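Local atomic coordinates of glucosamine--fructose-6-phosphate aminotransferase [isomerizing] (Francisella tularensis subsp. tularensis, PDB entry 3TBF), a protein that probably catalyses the synthesis of glucosamine 6-phosphate from fructose 6-phosphate and glutamine, represented here by its C-terminal isomerase part with two SIS domains. Residues A[17-22]-A[209-214]; A[160-165]-A[249-254]. All blocks are in the same frame, centred on the assembly; numbering follows the deposited sequence.

Interaction 1 of 2, residues A[17-22]-A[209-214]; sequences EIYEQP and GALKLD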
ATOM      1  N   GLU A  17     -10.329  12.949 -23.527  1.00 15.58           N
ATOM      2  CA  GLU A  17      -9.627  13.437 -22.368  1.00 14.42           C
ATOM      3  C   GLU A  17      -8.233  12.911 -22.348  1.00 12.97           C
ATOM      4  O   GLU A  17      -7.319  13.595 -21.928  1.00 13.12           O
ATOM      5  CB  GLU A  17     -10.390  13.126 -21.095  1.00 14.41           C
ATOM      6  CG  GLU A  17     -11.545  14.142 -20.890  1.00 18.05           C
ATOM      7  CD  GLU A  17     -12.799  13.571 -20.186  1.00 24.13           C
ATOM      8  OE1 GLU A  17     -12.657  12.677 -19.315  1.00 24.72           O
ATOM      9  OE2 GLU A  17     -13.929  14.039 -20.500  1.00 27.37           O
ATOM     10  N   ILE A  18      -8.042  11.701 -22.822  1.00 12.10           N
ATOM     11  CA  ILE A  18      -6.706  11.180 -22.907  1.00 12.32           C
ATOM     12  C   ILE A  18      -5.940  12.034 -23.892  1.00 13.12           C
ATOM     13  O   ILE A  18      -4.784  12.358 -23.646  1.00 13.50           O
ATOM     14  CB  ILE A  18      -6.713   9.751 -23.370  1.00 12.15           C
ATOM     15  CG1 ILE A  18      -7.211   8.855 -22.251  1.00 13.65           C
ATOM     16  CG2 ILE A  18      -5.364   9.342 -23.754  1.00 12.23           C
ATOM     17  CD1 ILE A  18      -7.500   7.451 -22.684  1.00 15.67           C
ATOM     18  N   TYR A  19      -6.602  12.431 -24.977  1.00 13.48           N
ATOM     19  CA  TYR A  19      -5.955  13.257 -25.999  1.00 14.93           C
ATOM     20  C   TYR A  19      -5.851  14.718 -25.660  1.00 14.67           C
ATOM     21  O   TYR A  19      -5.165  15.401 -26.368  1.00 15.86           O
ATOM     22  CB  TYR A  19      -6.612  13.109 -27.362  1.00 14.61           C
ATOM     23  CG  TYR A  19      -6.069  11.931 -28.108  1.00 15.56           C
ATOM     24  CD1 TYR A  19      -6.537  10.661 -27.860  1.00 14.68           C
ATOM     25  CD2 TYR A  19      -5.098  12.090 -29.076  1.00 15.36           C
ATOM     26  CE1 TYR A  19      -6.049   9.568 -28.565  1.00 17.38           C
ATOM     27  CE2 TYR A  19      -4.618  11.014 -29.793  1.00 16.41           C
ATOM     28  CZ  TYR A  19      -5.108   9.745 -29.532  1.00 18.24           C
ATOM     29  OH  TYR A  19      -4.607   8.643 -30.202  1.00 19.93           O
ATOM     30  N   GLU A  20      -6.487  15.185 -24.581  1.00 14.13           N
ATOM     31  CA  GLU A  20      -6.294  16.566 -24.129  1.00 14.17           C
ATOM     32  C   GLU A  20      -5.064  16.709 -23.244  1.00 13.16           C
ATOM     33  O   GLU A  20      -4.706  17.787 -22.821  1.00 11.16           O
ATOM     34  CB  GLU A  20      -7.473  16.999 -23.291  1.00 15.84           C
ATOM     35  CG  GLU A  20      -8.712  17.432 -24.029  1.00 21.59           C
ATOM     36  CD  GLU A  20      -9.773  17.994 -23.056  1.00 28.44           C
ATOM     37  OE1 GLU A  20     -10.511  17.207 -22.414  1.00 31.67           O
ATOM     38  OE2 GLU A  20      -9.848  19.232 -22.921  1.00 35.16           O
ATOM     39  N   GLN A  21      -4.401  15.612 -22.918  1.00 13.23           N
ATOM     40  CA  GLN A  21      -3.380  15.676 -21.884  1.00 13.02           C
ATOM     41  C   GLN A  21      -2.195  16.520 -22.239  1.00 13.33           C
ATOM     42  O   GLN A  21      -1.650  17.187 -21.416  1.00 13.72           O
ATOM     43  CB  GLN A  21      -2.963  14.262 -21.444  1.00 13.70           C
ATOM     44  CG  GLN A  21      -4.025  13.640 -20.579  1.00 12.19           C
ATOM     45  CD  GLN A  21      -3.731  12.261 -20.191  1.00 15.04           C
ATOM     46  OE1 GLN A  21      -3.568  11.933 -18.982  1.00 17.04           O
ATOM     47  NE2 GLN A  21      -3.743  11.392 -21.178  1.00 14.18           N
ATOM     48  N   PRO A  22      -1.780  16.511 -23.481  1.00 14.85           N
ATOM     49  CA  PRO A  22      -0.680  17.431 -23.825  1.00 15.87           C
ATOM     50  C   PRO A  22      -1.003  18.902 -23.586  1.00 15.50           C
ATOM     51  O   PRO A  22      -0.179  19.617 -23.070  1.00 15.44           O
ATOM     52  CB  PRO A  22      -0.459  17.164 -25.318  1.00 15.82           C
ATOM     53  CG  PRO A  22      -0.852  15.762 -25.451  1.00 16.19           C
ATOM     54  CD  PRO A  22      -2.113  15.644 -24.609  1.00 15.65           C
ATOM     55  N   GLY A 209       4.011  11.800 -28.306  1.00 20.37           N
ATOM     56  CA  GLY A 209       4.647  10.552 -28.776  1.00 19.62           C
ATOM     57  C   GLY A 209       3.984   9.315 -28.213  1.00 19.95           C
ATOM     58  O   GLY A 209       3.827   8.281 -28.898  1.00 20.06           O
ATOM     59  N   ALA A 210       3.622   9.406 -26.936  1.00 19.02           N
ATOM     60  CA  ALA A 210       3.037   8.276 -26.220  1.00 17.88           C
ATOM     61  C   ALA A 210       1.695   7.960 -26.878  1.00 17.70           C
ATOM     62  O   ALA A 210       1.384   6.811 -27.096  1.00 17.02           O
ATOM     63  CB  ALA A 210       2.853   8.619 -24.740  1.00 16.47           C
ATOM     64  N   LEU A 211       0.935   9.002 -27.204  1.00 16.60           N
ATOM     65  CA  LEU A 211      -0.365   8.879 -27.856  1.00 17.41           C
ATOM     66  C   LEU A 211      -0.276   8.216 -29.262  1.00 18.60           C
ATOM     67  O   LEU A 211      -1.246   7.654 -29.785  1.00 18.39           O
ATOM     68  CB  LEU A 211      -0.994  10.273 -27.988  1.00 16.48           C
ATOM     69  CG  LEU A 211      -1.453  10.932 -26.682  1.00 16.78           C
ATOM     70  CD1 LEU A 211      -1.768  12.448 -26.863  1.00 14.05           C
ATOM     71  CD2 LEU A 211      -2.639  10.212 -26.137  1.00 10.48           C
ATOM     72  N   LYS A 212       0.891   8.248 -29.847  1.00 19.14           N
ATOM     73  CA  LYS A 212       1.073   7.512 -31.083  1.00 22.31           C
ATOM     74  C   LYS A 212       0.910   6.032 -30.956  1.00 23.32           C
ATOM     75  O   LYS A 212       0.686   5.380 -31.969  1.00 24.83           O
ATOM     76  CB  LYS A 212       2.464   7.737 -31.668  1.00 23.41           C
ATOM     77  CG  LYS A 212       2.472   8.607 -32.865  1.00 26.64           C
ATOM     78  CD  LYS A 212       2.018  10.036 -32.558  1.00 30.86           C
ATOM     79  CE  LYS A 212       2.802  11.057 -33.434  1.00 32.85           C
ATOM     80  NZ  LYS A 212       2.028  11.471 -34.596  1.00 32.42           N
ATOM     81  N   LEU A 213       1.033   5.488 -29.738  1.00 22.61           N
ATOM     82  CA  LEU A 213       0.935   4.048 -29.564  1.00 22.42           C
ATOM     83  C   LEU A 213      -0.500   3.552 -29.589  1.00 21.96           C
ATOM     84  O   LEU A 213      -0.759   2.345 -29.458  1.00 21.82           O
ATOM     85  CB  LEU A 213       1.604   3.628 -28.267  1.00 22.57           C
ATOM     86  CG  LEU A 213       3.057   4.024 -28.073  1.00 23.77           C
ATOM     87  CD1 LEU A 213       3.490   3.444 -26.733  1.00 24.78           C
ATOM     88  CD2 LEU A 213       3.964   3.492 -29.221  1.00 25.02           C
ATOM     89  N   ASP A 214      -1.429   4.480 -29.747  1.00 21.37           N
ATOM     90  CA  ASP A 214      -2.871   4.181 -29.711  1.00 21.94           C
ATOM     91  C   ASP A 214      -3.249   2.970 -30.567  1.00 23.67           C
ATOM     92  O   ASP A 214      -3.781   1.965 -30.062  1.00 24.15           O
ATOM     93  CB  ASP A 214      -3.629   5.444 -30.106  1.00 21.09           C
ATOM     94  CG  ASP A 214      -5.127   5.335 -29.984  1.00 22.44           C
ATOM     95  OD1 ASP A 214      -5.674   4.278 -29.768  1.00 23.21           O
ATOM     96  OD2 ASP A 214      -5.808   6.369 -30.171  1.00 31.32           O
TER
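Tyr19 and Leu211 carry most of this contact, with Asp214 supplying its polar end. The apolar part is built around the fork of Leu211. Its CD2 sits almost exactly over the middle of the Tyr19 ring, 4.0 Å from the centroid and 2° off the ring normal, a CH-pi contact made through the methyl. The same CD2 also meets Ile18 CG2 at 3.7 Å, so one methyl fills the angle between two side chains of helix 13-19. The other branch turns to the next helix: Leu211 CD1 and Pro22 CG come tip to tip at 3.7 Å.

The polar part is a short hydrogen bond, Tyr19 OH to Asp214 OD2 at 2.6 Å. The phenol gives its proton to the anti lone pair of OD2, which lies at the ring edge, with ring and carboxylate planes 47° apart. The second oxygen of Asp214, OD1, bonds to His350, so the carboxylate is gripped from both oxygens, which should restrict its rotation.

A type I turn from Leu211 to Asp214 joins helix 203-211 to helix 214-221, and the contact packs this corner against the junction of helices 13-19 and 21-30. Helix 335-355 closes in alongside, touching Leu211 through Ile342 and Ile18 through Gln345.

Interaction 2 of 2, residues A[160-165]-A[249-254]; sequences GVASTK and LKEISY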
ATOM      1  N   GLY A 160     -15.204  11.048 -18.492  1.00 33.91           N
ATOM      2  CA  GLY A 160     -14.786   9.652 -18.517  1.00 34.22           C
ATOM      3  C   GLY A 160     -15.026   9.005 -17.159  1.00 34.05           C
ATOM      4  O   GLY A 160     -14.882   9.647 -16.124  1.00 33.14           O
ATOM      5  N   VAL A 161     -15.413   7.742 -17.164  1.00 34.54           N
ATOM      6  CA  VAL A 161     -15.593   7.027 -15.918  1.00 35.37           C
ATOM      7  C   VAL A 161     -14.242   7.096 -15.151  1.00 35.40           C
ATOM      8  O   VAL A 161     -14.210   7.469 -13.972  1.00 35.88           O
ATOM      9  CB  VAL A 161     -16.054   5.534 -16.119  1.00 35.55           C
ATOM     10  CG1 VAL A 161     -16.010   4.780 -14.779  1.00 35.21           C
ATOM     11  CG2 VAL A 161     -17.445   5.473 -16.709  1.00 35.07           C
ATOM     12  N   ALA A 162     -13.143   6.749 -15.822  1.00 34.26           N
ATOM     13  CA  ALA A 162     -11.845   6.834 -15.175  1.00 33.50           C
ATOM     14  C   ALA A 162     -11.307   8.225 -15.375  1.00 32.76           C
ATOM     15  O   ALA A 162     -11.575   8.882 -16.382  1.00 33.17           O
ATOM     16  CB  ALA A 162     -10.851   5.785 -15.734  1.00 33.36           C
ATOM     17  N   SER A 163     -10.553   8.696 -14.398  1.00 30.81           N
ATOM     18  CA  SER A 163      -9.894   9.952 -14.575  1.00 29.21           C
ATOM     19  C   SER A 163      -8.544   9.725 -15.315  1.00 27.24           C
ATOM     20  O   SER A 163      -7.802   8.743 -15.075  1.00 27.25           O
ATOM     21  CB  SER A 163      -9.688  10.605 -13.241  1.00 28.80           C
ATOM     22  OG  SER A 163      -8.544  10.040 -12.681  1.00 31.23           O
ATOM     23  N   THR A 164      -8.248  10.636 -16.228  1.00 24.74           N
ATOM     24  CA  THR A 164      -7.053  10.556 -17.038  1.00 22.31           C
ATOM     25  C   THR A 164      -6.282  11.847 -16.872  1.00 21.26           C
ATOM     26  O   THR A 164      -5.276  11.898 -16.163  1.00 21.03           O
ATOM     27  CB  THR A 164      -7.379  10.287 -18.518  1.00 22.41           C
ATOM     28  OG1 THR A 164      -8.294  11.286 -19.007  1.00 20.05           O
ATOM     29  CG2 THR A 164      -7.966   8.874 -18.696  1.00 16.76           C
ATOM     30  N   LYS A 165      -6.771  12.912 -17.482  1.00 19.29           N
ATOM     31  CA  LYS A 165      -6.041  14.154 -17.419  1.00 17.31           C
ATOM     32  C   LYS A 165      -5.943  14.740 -16.015  1.00 16.38           C
ATOM     33  O   LYS A 165      -5.022  15.488 -15.718  1.00 16.85           O
ATOM     34  CB  LYS A 165      -6.605  15.134 -18.418  1.00 18.13           C
ATOM     35  CG  LYS A 165      -7.957  15.620 -18.067  1.00 17.08           C
ATOM     36  CD  LYS A 165      -8.616  16.294 -19.193  1.00 13.76           C
ATOM     37  CE  LYS A 165      -9.963  16.853 -18.714  1.00 14.54           C
ATOM     38  NZ  LYS A 165     -10.467  17.937 -19.632  1.00 12.71           N
ATOM     39  N   LEU A 249      -7.737  -0.257 -15.444  1.00 17.41           N
ATOM     40  CA  LEU A 249      -8.210  -1.460 -16.101  1.00 18.93           C
ATOM     41  C   LEU A 249      -9.358  -2.063 -15.342  1.00 20.77           C
ATOM     42  O   LEU A 249     -10.361  -2.443 -15.928  1.00 22.81           O
ATOM     43  CB  LEU A 249      -7.085  -2.486 -16.237  1.00 18.86           C
ATOM     44  CG  LEU A 249      -7.431  -3.691 -17.104  1.00 17.71           C
ATOM     45  CD1 LEU A 249      -7.789  -3.203 -18.432  1.00 17.96           C
ATOM     46  CD2 LEU A 249      -6.250  -4.681 -17.165  1.00 18.51           C
ATOM     47  N   LYS A 250      -9.218  -2.122 -14.033  1.00 21.48           N
ATOM     48  CA  LYS A 250     -10.214  -2.695 -13.158  1.00 23.83           C
ATOM     49  C   LYS A 250     -11.506  -1.876 -13.223  1.00 25.41           C
ATOM     50  O   LYS A 250     -12.604  -2.418 -13.414  1.00 26.14           O
ATOM     51  CB  LYS A 250      -9.601  -2.686 -11.745  1.00 24.29           C
ATOM     52  CG  LYS A 250     -10.390  -3.241 -10.623  1.00 28.02           C
ATOM     53  CD  LYS A 250      -9.525  -3.470  -9.368  1.00 33.41           C
ATOM     54  CE  LYS A 250      -8.474  -2.363  -9.109  1.00 35.24           C
ATOM     55  NZ  LYS A 250      -7.795  -2.495  -7.781  1.00 37.58           N
ATOM     56  N   GLU A 251     -11.349  -0.565 -13.119  1.00 26.64           N
ATOM     57  CA  GLU A 251     -12.443   0.396 -12.995  1.00 28.46           C
ATOM     58  C   GLU A 251     -13.352   0.418 -14.199  1.00 28.31           C
ATOM     59  O   GLU A 251     -14.528   0.679 -14.033  1.00 28.46           O
ATOM     60  CB  GLU A 251     -11.861   1.821 -12.834  1.00 30.02           C
ATOM     61  CG  GLU A 251     -12.684   2.879 -12.085  1.00 34.88           C
ATOM     62  CD  GLU A 251     -11.842   4.156 -11.695  1.00 41.00           C
ATOM     63  OE1 GLU A 251     -10.721   4.365 -12.218  1.00 44.94           O
ATOM     64  OE2 GLU A 251     -12.302   4.965 -10.849  1.00 46.15           O
ATOM     65  N   ILE A 252     -12.820   0.192 -15.408  1.00 28.07           N
ATOM     66  CA  ILE A 252     -13.653   0.245 -16.604  1.00 27.30           C
ATOM     67  C   ILE A 252     -13.770  -1.017 -17.450  1.00 26.83           C
ATOM     68  O   ILE A 252     -14.715  -1.120 -18.238  1.00 26.65           O
ATOM     69  CB  ILE A 252     -13.271   1.428 -17.512  1.00 28.14           C
ATOM     70  CG1 ILE A 252     -11.998   1.130 -18.311  1.00 29.20           C
ATOM     71  CG2 ILE A 252     -13.150   2.719 -16.689  1.00 27.18           C
ATOM     72  CD1 ILE A 252     -11.465   2.398 -19.061  1.00 29.99           C
ATOM     73  N   SER A 253     -12.843  -1.961 -17.320  1.00 26.24           N
ATOM     74  CA  SER A 253     -13.016  -3.279 -17.965  1.00 26.58           C
ATOM     75  C   SER A 253     -13.517  -4.352 -17.023  1.00 26.44           C
ATOM     76  O   SER A 253     -13.922  -5.417 -17.452  1.00 27.61           O
ATOM     77  CB  SER A 253     -11.719  -3.762 -18.603  1.00 27.17           C
ATOM     78  OG  SER A 253     -10.842  -4.373 -17.698  1.00 23.53           O
ATOM     79  N   TYR A 254     -13.469  -4.064 -15.735  1.00 25.91           N
ATOM     80  CA  TYR A 254     -13.823  -5.016 -14.705  1.00 25.93           C
ATOM     81  C   TYR A 254     -12.960  -6.255 -14.646  1.00 24.25           C
ATOM     82  O   TYR A 254     -13.279  -7.121 -13.922  1.00 24.01           O
ATOM     83  CB  TYR A 254     -15.290  -5.449 -14.795  1.00 27.03           C
ATOM     84  CG  TYR A 254     -16.256  -4.305 -14.917  1.00 30.65           C
ATOM     85  CD1 TYR A 254     -16.018  -3.099 -14.264  1.00 31.92           C
ATOM     86  CD2 TYR A 254     -17.413  -4.427 -15.688  1.00 33.55           C
ATOM     87  CE1 TYR A 254     -16.891  -2.042 -14.387  1.00 33.95           C
ATOM     88  CE2 TYR A 254     -18.306  -3.376 -15.802  1.00 34.27           C
ATOM     89  CZ  TYR A 254     -18.030  -2.177 -15.155  1.00 35.25           C
ATOM     90  OH  TYR A 254     -18.904  -1.108 -15.239  1.00 37.01           O
TER
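The irregular loop 160-165 passes beside the last turn of helix 238-253, closest in backbone at Ala162 and Glu251, whose CA atoms are 6.8 Å apart. Ile252 CG2 is the meeting point of the apolar side chains. It lies 3.9 Å from Ala162 CB and 4.0 Å from Val161 CG1, the valine and isoleucine side chains running antiparallel alongside each other. Ile252 has CG1 between its backbone N and carbonyl carbon (chi1 77°), leaving CG2 anti to the carbonyl carbon.

Glu251 reaches over in an extended chain, and its OE1 stops 3.8 Å from Ala162 CB. That oxygen is buried here against carbon, with just a long, weak ion pair to Lys248; the same lysine bonds the carbonyl of Ser163. At the end of the helix, Leu249 O takes both Ser253 N and Ser253 OG, the latter at 2.7 Å, from opposite faces of its plane, and Tyr254 then leaves the helix with positive phi.

Backbone bonds between Val161 and Val359 lay the C-terminal tail along the loop. The arrangement joins the two SIS domains, and in related glucosamine-6-phosphate synthases this loop and helix end border the sugar phosphate pocket, consistent with a similar place here.

How the interactions relate
Interactions 1 and 2 have centres about 16 Å apart and are wired together directly, mainly through residues that make neither contact themselves. Glu20 OE1 forms a salt bridge with Lys165 NZ at 2.9 Å, and Glu17 OE1 probably accepts a hydrogen bond from Gly160 N at 3.1 Å. Thr164 OG1 also packs on Glu17 CB at 3.5 Å. Helix 13-19 and the start of helix 21-30 therefore hold both ends of loop 160-165, while Val161 and Ala162 in its middle turn to helix 238-253. Helix 335-355 runs by both contacts. If the pocket lies as in relatives, interaction 2 is at its border, whereas interaction 1 is packing among the helices.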